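Local atomic coordinates of binding domain (Hc) of Paraclostridial Mosquitocidal Protein 1 (Paraclostridium bifermentans, PDB entry 6HOX), a protein that forms the receptor-binding part of a botulinum-like neurotoxin active against Anopheles mosquitoes and probably directs it to host nerve cells. Residues A[22-27]-A[226-231]; A[88-93]-A[168-173]. All coordinates share one frame; numbering follows the deposited sequence.

Contact 1: residues A[22-27]-A[226-231]; sequences KDNLVF and IYQRAL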
ATOM      1  N   LYS A  22      -9.194  21.608   0.315  1.00 49.62           N
ATOM      2  CA  LYS A  22      -8.987  22.198  -1.013  1.00 47.88           C
ATOM      3  C   LYS A  22      -8.818  23.720  -0.941  1.00 50.40           C
ATOM      4  O   LYS A  22      -8.155  24.296  -1.797  1.00 48.14           O
ATOM      5  CB  LYS A  22     -10.170  21.874  -1.933  1.00 49.52           C
ATOM      6  N   ASP A  23      -9.419  24.371   0.062  1.00 50.60           N
ATOM      7  CA  ASP A  23      -9.329  25.829   0.207  1.00 53.75           C
ATOM      8  C   ASP A  23      -7.871  26.279   0.340  1.00 51.43           C
ATOM      9  O   ASP A  23      -7.517  27.381  -0.082  1.00 51.30           O
ATOM     10  CB  ASP A  23     -10.122  26.332   1.415  1.00 61.69           C
ATOM     11  CG  ASP A  23     -11.625  26.360   1.188  1.00 67.04           C
ATOM     12  OD1 ASP A  23     -12.199  25.279   0.905  1.00 70.05           O
ATOM     13  OD2 ASP A  23     -12.204  27.464   1.284  1.00 67.86           O
ATOM     14  N   ASN A  24      -7.036  25.434   0.954  1.00 47.18           N
ATOM     15  CA  ASN A  24      -5.664  25.794   1.272  1.00 43.45           C
ATOM     16  C   ASN A  24      -4.665  25.095   0.343  1.00 35.68           C
ATOM     17  O   ASN A  24      -3.480  25.266   0.514  1.00 32.19           O
ATOM     18  CB  ASN A  24      -5.354  25.493   2.733  1.00 43.40           C
ATOM     19  CG  ASN A  24      -5.965  26.532   3.643  1.00 46.95           C
ATOM     20  OD1 ASN A  24      -5.499  27.673   3.680  1.00 48.35           O
ATOM     21  ND2 ASN A  24      -6.998  26.142   4.371  1.00 46.35           N
ATOM     22  N   LEU A  25      -5.157  24.355  -0.650  1.00 33.32           N
ATOM     23  CA  LEU A  25      -4.293  23.610  -1.561  1.00 33.34           C
ATOM     24  C   LEU A  25      -3.685  24.568  -2.590  1.00 33.63           C
ATOM     25  O   LEU A  25      -4.414  25.176  -3.349  1.00 34.68           O
ATOM     26  CB  LEU A  25      -5.130  22.540  -2.264  1.00 32.79           C
ATOM     27  CG  LEU A  25      -4.352  21.653  -3.233  1.00 32.72           C
ATOM     28  CD1 LEU A  25      -3.496  20.657  -2.459  1.00 29.52           C
ATOM     29  CD2 LEU A  25      -5.295  20.934  -4.191  1.00 33.00           C
ATOM     30  N   VAL A  26      -2.354  24.656  -2.648  1.00 32.57           N
ATOM     31  CA  VAL A  26      -1.720  25.599  -3.568  1.00 33.65           C
ATOM     32  C   VAL A  26      -0.991  24.854  -4.695  1.00 31.45           C
ATOM     33  O   VAL A  26      -0.616  25.460  -5.681  1.00 29.49           O
ATOM     34  CB  VAL A  26      -0.792  26.589  -2.836  1.00 33.37           C
ATOM     35  CG1 VAL A  26      -1.563  27.426  -1.825  1.00 34.06           C
ATOM     36  CG2 VAL A  26       0.410  25.920  -2.192  1.00 32.72           C
ATOM     37  N   PHE A  27      -0.819  23.538  -4.550  1.00 30.42           N
ATOM     38  CA  PHE A  27      -0.103  22.729  -5.522  1.00 27.82           C
ATOM     39  C   PHE A  27      -0.506  21.266  -5.349  1.00 28.06           C
ATOM     40  O   PHE A  27      -0.542  20.784  -4.237  1.00 25.92           O
ATOM     41  CB  PHE A  27       1.408  22.868  -5.321  1.00 26.90           C
ATOM     42  CG  PHE A  27       2.242  22.073  -6.290  1.00 26.58           C
ATOM     43  CD1 PHE A  27       2.416  22.508  -7.594  1.00 27.34           C
ATOM     44  CD2 PHE A  27       2.843  20.878  -5.906  1.00 27.76           C
ATOM     45  CE1 PHE A  27       3.176  21.768  -8.485  1.00 27.52           C
ATOM     46  CE2 PHE A  27       3.621  20.144  -6.793  1.00 26.96           C
ATOM     47  CZ  PHE A  27       3.778  20.584  -8.084  1.00 29.45           C
ATOM     48  N   ILE A 226       0.889  20.529  -1.758  1.00 25.80           N
ATOM     49  CA  ILE A 226       1.309  21.567  -0.796  1.00 24.54           C
ATOM     50  C   ILE A 226       0.078  22.387  -0.405  1.00 26.33           C
ATOM     51  O   ILE A 226      -0.701  22.815  -1.260  1.00 26.54           O
ATOM     52  CB  ILE A 226       2.420  22.470  -1.365  1.00 25.33           C
ATOM     53  CG1 ILE A 226       3.631  21.653  -1.826  1.00 25.44           C
ATOM     54  CG2 ILE A 226       2.789  23.524  -0.323  1.00 25.69           C
ATOM     55  CD1 ILE A 226       4.615  22.416  -2.672  1.00 27.10           C
ATOM     56  N   TYR A 227      -0.085  22.576   0.902  1.00 27.66           N
ATOM     57  CA  TYR A 227      -1.148  23.354   1.484  1.00 28.70           C
ATOM     58  C   TYR A 227      -0.504  24.510   2.244  1.00 29.66           C
ATOM     59  O   TYR A 227       0.566  24.323   2.848  1.00 25.26           O
ATOM     60  CB  TYR A 227      -2.001  22.551   2.470  1.00 28.49           C
ATOM     61  CG  TYR A 227      -2.633  21.302   1.918  1.00 29.18           C
ATOM     62  CD1 TYR A 227      -1.902  20.128   1.776  1.00 31.53           C
ATOM     63  CD2 TYR A 227      -3.970  21.276   1.559  1.00 28.83           C
ATOM     64  CE1 TYR A 227      -2.479  18.972   1.261  1.00 31.06           C
ATOM     65  CE2 TYR A 227      -4.564  20.128   1.058  1.00 29.98           C
ATOM     66  CZ  TYR A 227      -3.812  18.978   0.895  1.00 29.27           C
ATOM     67  OH  TYR A 227      -4.391  17.862   0.389  1.00 31.98           O
ATOM     68  N   GLN A 228      -1.193  25.661   2.245  1.00 31.65           N
ATOM     69  CA  GLN A 228      -0.669  26.906   2.816  1.00 37.17           C
ATOM     70  C   GLN A 228      -1.120  27.050   4.275  1.00 36.92           C
ATOM     71  O   GLN A 228      -1.230  28.154   4.781  1.00 39.03           O
ATOM     72  CB  GLN A 228      -1.127  28.103   1.974  1.00 41.27           C
ATOM     73  CG  GLN A 228      -2.620  28.397   2.102  1.00 47.30           C
ATOM     74  CD  GLN A 228      -3.105  29.413   1.095  1.00 53.15           C
ATOM     75  OE1 GLN A 228      -2.322  30.144   0.487  1.00 56.32           O
ATOM     76  NE2 GLN A 228      -4.418  29.475   0.929  1.00 52.39           N
ATOM     77  N   ARG A 229      -1.350  25.921   4.947  1.00 36.62           N
ATOM     78  CA  ARG A 229      -1.650  25.862   6.366  1.00 39.77           C
ATOM     79  C   ARG A 229      -1.051  24.561   6.914  1.00 35.60           C
ATOM     80  O   ARG A 229      -0.825  23.622   6.150  1.00 31.99           O
ATOM     81  CB  ARG A 229      -3.174  25.897   6.555  1.00 47.05           C
ATOM     82  CG  ARG A 229      -3.631  26.052   7.996  1.00 52.43           C
ATOM     83  CD  ARG A 229      -5.109  26.380   8.091  1.00 57.18           C
ATOM     84  NE  ARG A 229      -5.950  25.339   7.512  1.00 58.00           N
ATOM     85  CZ  ARG A 229      -6.325  24.232   8.141  1.00 53.97           C
ATOM     86  NH1 ARG A 229      -5.759  23.891   9.286  1.00 54.85           N
ATOM     87  NH2 ARG A 229      -7.270  23.470   7.624  1.00 60.58           N
ATOM     88  N   ALA A 230      -0.798  24.526   8.225  1.00 30.97           N
ATOM     89  CA  ALA A 230      -0.388  23.319   8.935  1.00 31.13           C
ATOM     90  C   ALA A 230      -1.642  22.579   9.395  1.00 31.03           C
ATOM     91  O   ALA A 230      -2.327  23.076  10.262  1.00 30.91           O
ATOM     92  CB  ALA A 230       0.470  23.671  10.123  1.00 31.02           C
ATOM     93  N   LEU A 231      -1.936  21.409   8.815  1.00 28.99           N
ATOM     94  CA  LEU A 231      -3.142  20.696   9.189  1.00 28.77           C
ATOM     95  C   LEU A 231      -2.957  20.140  10.602  1.00 28.88           C
ATOM     96  O   LEU A 231      -1.843  19.753  10.989  1.00 30.71           O
ATOM     97  CB  LEU A 231      -3.441  19.561   8.204  1.00 30.40           C
ATOM     98  CG  LEU A 231      -3.534  19.911   6.721  1.00 30.47           C
ATOM     99  CD1 LEU A 231      -3.848  18.666   5.908  1.00 32.68           C
ATOM    100  CD2 LEU A 231      -4.582  20.977   6.461  1.00 32.44           C
TER
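Leu25 lays its CD1 methyl over one face of the Tyr227 ring, 3.9 Å from the centroid and displaced toward the rim, a CH-pi contact in which CE2 is the nearest ring atom. Chi1 of -179° sets the leucine CG anti to the backbone N, and chi2 of 75° then places CD1 over the ring. On the other face of the sheet, Phe27 and Ile226 cross at a slant, with CD1 of Ile226 4.0 Å from CD2 of Phe27. Between these two pairs the register slips by one residue: Val26 and Phe27 both face Ile226, a classic beta bulge in an antiparallel pairing. The Ile226 carbonyl accepts a nearly straight bond from Val26 N (2.8 Å) and a weak one from Phe27 N, while Ile226 N returns a bond to Phe27 O. The extra residue, Val26, puts CG2 against CG2 of Ile226 at 3.9 Å, and its CG1 meets the amide end of Gln228, whose side chain crosses it at about a right angle. Asn24 O accepts a bond from Gln228 N at 2.9 Å. The side chains of Asn24 and Gln228 also cross at about a right angle, their amide planes 72° apart, and Gln228 NE2 makes a weak hydrogen bond to Asn24 OD1. Asn24 ND2 lies at the edge of the Arg229 guanidinium, but Arg229 NH2 forms a salt bridge with Glu235 of helix 233-241.

Contact 2: residues A[88-93]-A[168-173]; sequences DFTISF and HITITV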
ATOM      1  N   ASP A  88       3.016  28.833   7.729  1.00 38.85           N
ATOM      2  CA  ASP A  88       2.760  27.415   8.021  1.00 36.36           C
ATOM      3  C   ASP A  88       2.528  26.675   6.694  1.00 33.82           C
ATOM      4  O   ASP A  88       2.061  27.262   5.729  1.00 33.33           O
ATOM      5  CB  ASP A  88       1.551  27.246   8.945  1.00 35.47           C
ATOM      6  CG  ASP A  88       1.682  27.945  10.288  1.00 42.81           C
ATOM      7  OD1 ASP A  88       2.831  28.240  10.703  1.00 40.14           O
ATOM      8  OD2 ASP A  88       0.628  28.200  10.911  1.00 45.23           O
ATOM      9  N   PHE A  89       2.847  25.382   6.635  1.00 29.32           N
ATOM     10  CA  PHE A  89       2.501  24.619   5.429  1.00 28.66           C
ATOM     11  C   PHE A  89       2.379  23.127   5.757  1.00 27.59           C
ATOM     12  O   PHE A  89       2.802  22.673   6.836  1.00 25.60           O
ATOM     13  CB  PHE A  89       3.499  24.882   4.300  1.00 28.22           C
ATOM     14  CG  PHE A  89       4.915  24.454   4.579  1.00 28.34           C
ATOM     15  CD1 PHE A  89       5.801  25.310   5.217  1.00 28.97           C
ATOM     16  CD2 PHE A  89       5.362  23.199   4.202  1.00 29.39           C
ATOM     17  CE1 PHE A  89       7.105  24.915   5.473  1.00 29.70           C
ATOM     18  CE2 PHE A  89       6.667  22.807   4.455  1.00 30.48           C
ATOM     19  CZ  PHE A  89       7.538  23.667   5.093  1.00 31.16           C
ATOM     20  N   THR A  90       1.746  22.409   4.820  1.00 25.86           N
ATOM     21  CA  THR A  90       1.642  20.972   4.828  1.00 25.72           C
ATOM     22  C   THR A  90       2.064  20.434   3.455  1.00 26.03           C
ATOM     23  O   THR A  90       1.736  21.021   2.412  1.00 24.90           O
ATOM     24  CB  THR A  90       0.220  20.525   5.193  1.00 25.02           C
ATOM     25  OG1 THR A  90      -0.025  21.039   6.502  1.00 25.16           O
ATOM     26  CG2 THR A  90       0.039  19.021   5.177  1.00 25.16           C
ATOM     27  N   ILE A  91       2.849  19.354   3.496  1.00 24.32           N
ATOM     28  CA  ILE A  91       3.178  18.543   2.366  1.00 24.06           C
ATOM     29  C   ILE A  91       2.525  17.170   2.587  1.00 23.67           C
ATOM     30  O   ILE A  91       2.708  16.571   3.645  1.00 23.61           O
ATOM     31  CB  ILE A  91       4.710  18.448   2.192  1.00 24.47           C
ATOM     32  CG1 ILE A  91       5.310  19.788   1.755  1.00 25.04           C
ATOM     33  CG2 ILE A  91       5.083  17.333   1.219  1.00 26.14           C
ATOM     34  CD1 ILE A  91       6.826  19.815   1.707  1.00 24.42           C
ATOM     35  N   SER A  92       1.787  16.684   1.584  1.00 22.00           N
ATOM     36  CA  SER A  92       1.252  15.306   1.568  1.00 22.40           C
ATOM     37  C   SER A  92       1.536  14.639   0.216  1.00 22.48           C
ATOM     38  O   SER A  92       1.718  15.306  -0.799  1.00 24.10           O
ATOM     39  CB  SER A  92      -0.215  15.252   1.931  1.00 21.52           C
ATOM     40  OG  SER A  92      -1.062  15.805   0.932  1.00 22.75           O
ATOM     41  N   PHE A  93       1.625  13.308   0.227  1.00 21.55           N
ATOM     42  CA  PHE A  93       1.849  12.550  -0.998  1.00 20.65           C
ATOM     43  C   PHE A  93       1.661  11.051  -0.752  1.00 21.03           C
ATOM     44  O   PHE A  93       1.909  10.501   0.374  1.00 20.27           O
ATOM     45  CB  PHE A  93       3.253  12.807  -1.563  1.00 21.14           C
ATOM     46  CG  PHE A  93       4.405  12.516  -0.632  1.00 20.97           C
ATOM     47  CD1 PHE A  93       4.851  13.473   0.267  1.00 22.65           C
ATOM     48  CD2 PHE A  93       5.070  11.306  -0.681  1.00 22.12           C
ATOM     49  CE1 PHE A  93       5.903  13.213   1.127  1.00 22.25           C
ATOM     50  CE2 PHE A  93       6.148  11.059   0.152  1.00 24.32           C
ATOM     51  CZ  PHE A  93       6.552  12.006   1.067  1.00 23.64           C
ATOM     52  N   HIS A 168       0.733   6.750   2.472  1.00 22.19           N
ATOM     53  CA  HIS A 168       0.382   8.143   2.406  1.00 23.07           C
ATOM     54  C   HIS A 168       1.184   8.861   3.473  1.00 21.42           C
ATOM     55  O   HIS A 168       1.121   8.477   4.644  1.00 21.08           O
ATOM     56  CB  HIS A 168      -1.114   8.396   2.602  1.00 23.11           C
ATOM     57  CG  HIS A 168      -1.454   9.826   2.356  1.00 23.12           C
ATOM     58  ND1 HIS A 168      -1.578  10.736   3.375  1.00 23.59           N
ATOM     59  CD2 HIS A 168      -1.622  10.520   1.211  1.00 23.57           C
ATOM     60  CE1 HIS A 168      -1.829  11.930   2.871  1.00 23.17           C
ATOM     61  NE2 HIS A 168      -1.831  11.831   1.547  1.00 23.66           N
ATOM     62  N   ILE A 169       1.930   9.879   3.045  1.00 21.18           N
ATOM     63  CA  ILE A 169       2.808  10.636   3.948  1.00 21.45           C
ATOM     64  C   ILE A 169       2.243  12.042   4.079  1.00 21.18           C
ATOM     65  O   ILE A 169       1.869  12.645   3.054  1.00 20.45           O
ATOM     66  CB  ILE A 169       4.250  10.682   3.416  1.00 23.88           C
ATOM     67  CG1 ILE A 169       4.756   9.293   3.024  1.00 24.48           C
ATOM     68  CG2 ILE A 169       5.171  11.355   4.429  1.00 23.29           C
ATOM     69  CD1 ILE A 169       4.766   8.309   4.170  1.00 26.80           C
ATOM     70  N   THR A 170       2.192  12.539   5.321  1.00 21.00           N
ATOM     71  CA  THR A 170       1.835  13.909   5.591  1.00 22.47           C
ATOM     72  C   THR A 170       2.903  14.510   6.513  1.00 23.39           C
ATOM     73  O   THR A 170       3.282  13.900   7.500  1.00 22.92           O
ATOM     74  CB  THR A 170       0.432  14.056   6.211  1.00 22.48           C
ATOM     75  OG1 THR A 170      -0.559  13.339   5.472  1.00 21.41           O
ATOM     76  CG2 THR A 170      -0.008  15.508   6.311  1.00 22.76           C
ATOM     77  N   ILE A 171       3.352  15.726   6.174  1.00 22.64           N
ATOM     78  CA  ILE A 171       4.310  16.504   6.972  1.00 24.29           C
ATOM     79  C   ILE A 171       3.685  17.893   7.184  1.00 24.56           C
ATOM     80  O   ILE A 171       3.384  18.583   6.216  1.00 25.52           O
ATOM     81  CB  ILE A 171       5.675  16.594   6.246  1.00 24.66           C
ATOM     82  CG1 ILE A 171       6.305  15.223   6.012  1.00 23.99           C
ATOM     83  CG2 ILE A 171       6.661  17.514   6.951  1.00 25.11           C
ATOM     84  CD1 ILE A 171       7.292  15.237   4.886  1.00 25.12           C
ATOM     85  N   THR A 172       3.455  18.274   8.439  1.00 23.35           N
ATOM     86  CA  THR A 172       2.884  19.561   8.766  1.00 23.73           C
ATOM     87  C   THR A 172       3.984  20.402   9.429  1.00 26.15           C
ATOM     88  O   THR A 172       4.764  19.897  10.261  1.00 23.08           O
ATOM     89  CB  THR A 172       1.610  19.406   9.613  1.00 23.20           C
ATOM     90  OG1 THR A 172       1.947  18.897  10.903  1.00 23.79           O
ATOM     91  CG2 THR A 172       0.585  18.482   8.986  1.00 24.27           C
ATOM     92  N   VAL A 173       4.070  21.672   9.014  1.00 28.79           N
ATOM     93  CA  VAL A 173       5.056  22.620   9.524  1.00 30.09           C
ATOM     94  C   VAL A 173       4.316  23.862  10.034  1.00 32.64           C
ATOM     95  O   VAL A 173       3.724  24.623   9.265  1.00 32.72           O
ATOM     96  CB  VAL A 173       6.097  22.949   8.443  1.00 31.25           C
ATOM     97  CG1 VAL A 173       7.150  23.931   8.935  1.00 31.31           C
ATOM     98  CG2 VAL A 173       6.749  21.676   7.922  1.00 32.34           C
TER
HETATM   99  O   HOH W   1      -1.777  13.698  -0.820  1.00 20.63           O
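Phe89 lies alongside Val173 and turns one ring face to it, with Val173 CB 3.8 Å from the ring centroid and CG2 3.5 Å from the Phe89 CZ atom. The ring reaches across because its CG sits between the backbone N and the carbonyl carbon (chi1 63°). Four residues further on, Phe93 repeats the arrangement: with chi1 57° it brings its face against Ile169, whose CB is 3.5 Å from the Phe93 CZ atom, while CD1 of Ile171 approaches the ring edge more distantly. These residues occupy one face of a regular antiparallel ladder, in which Phe89-Val173, Ile91-Ile171 and Phe93-Ile169 are hydrogen-bonded pairs joined by six backbone bonds; the straightest, from Ile169 N to Phe93 O, has an N-H...O angle of 176°. The ladder belongs to the N-terminal half of the receptor-binding domain, of the concanavalin-like (jelly-roll) class, and Trp134 of strand 131-137 packs on Ile91, Ile171 and Val173. The opposite face carries the non-hydrogen-bonded pairs and is more polar. There the CG2 methyls of Thr90 and Thr170 meet at 3.7 Å, and Thr90 OG1 rests near the Thr172 CG2 methyl while bonding to Arg229 O and Leu231 N. Ser92 CB lies 3.8 Å from His168 NE2, and one water, in the plane of the imidazole, joins that nitrogen (3.0 Å) to Ser92 OG. Leu239 of helix 233-241 packs against both Ser92 and His168.

In the fold
From the N terminus, the chain enters strand 25-32 and does not meet its partner in contact 1 until strand 218-227, almost 200 residues later. Contact 2 is nested within that loop: strand 89-96 pairs with strand 167-174, closing a shorter loop that contains strands 122-128 and 131-137 of the second sheet. Strand 218-227 lies between strands 25-32 and 89-96 in the same antiparallel sheet, so the contacts run directly into each other, with Tyr227 N bonded to Thr90 O. Together they tie the first strand, through 218-227, to 89-96 and 167-174; past contact 1 the chain goes on into helix 233-241.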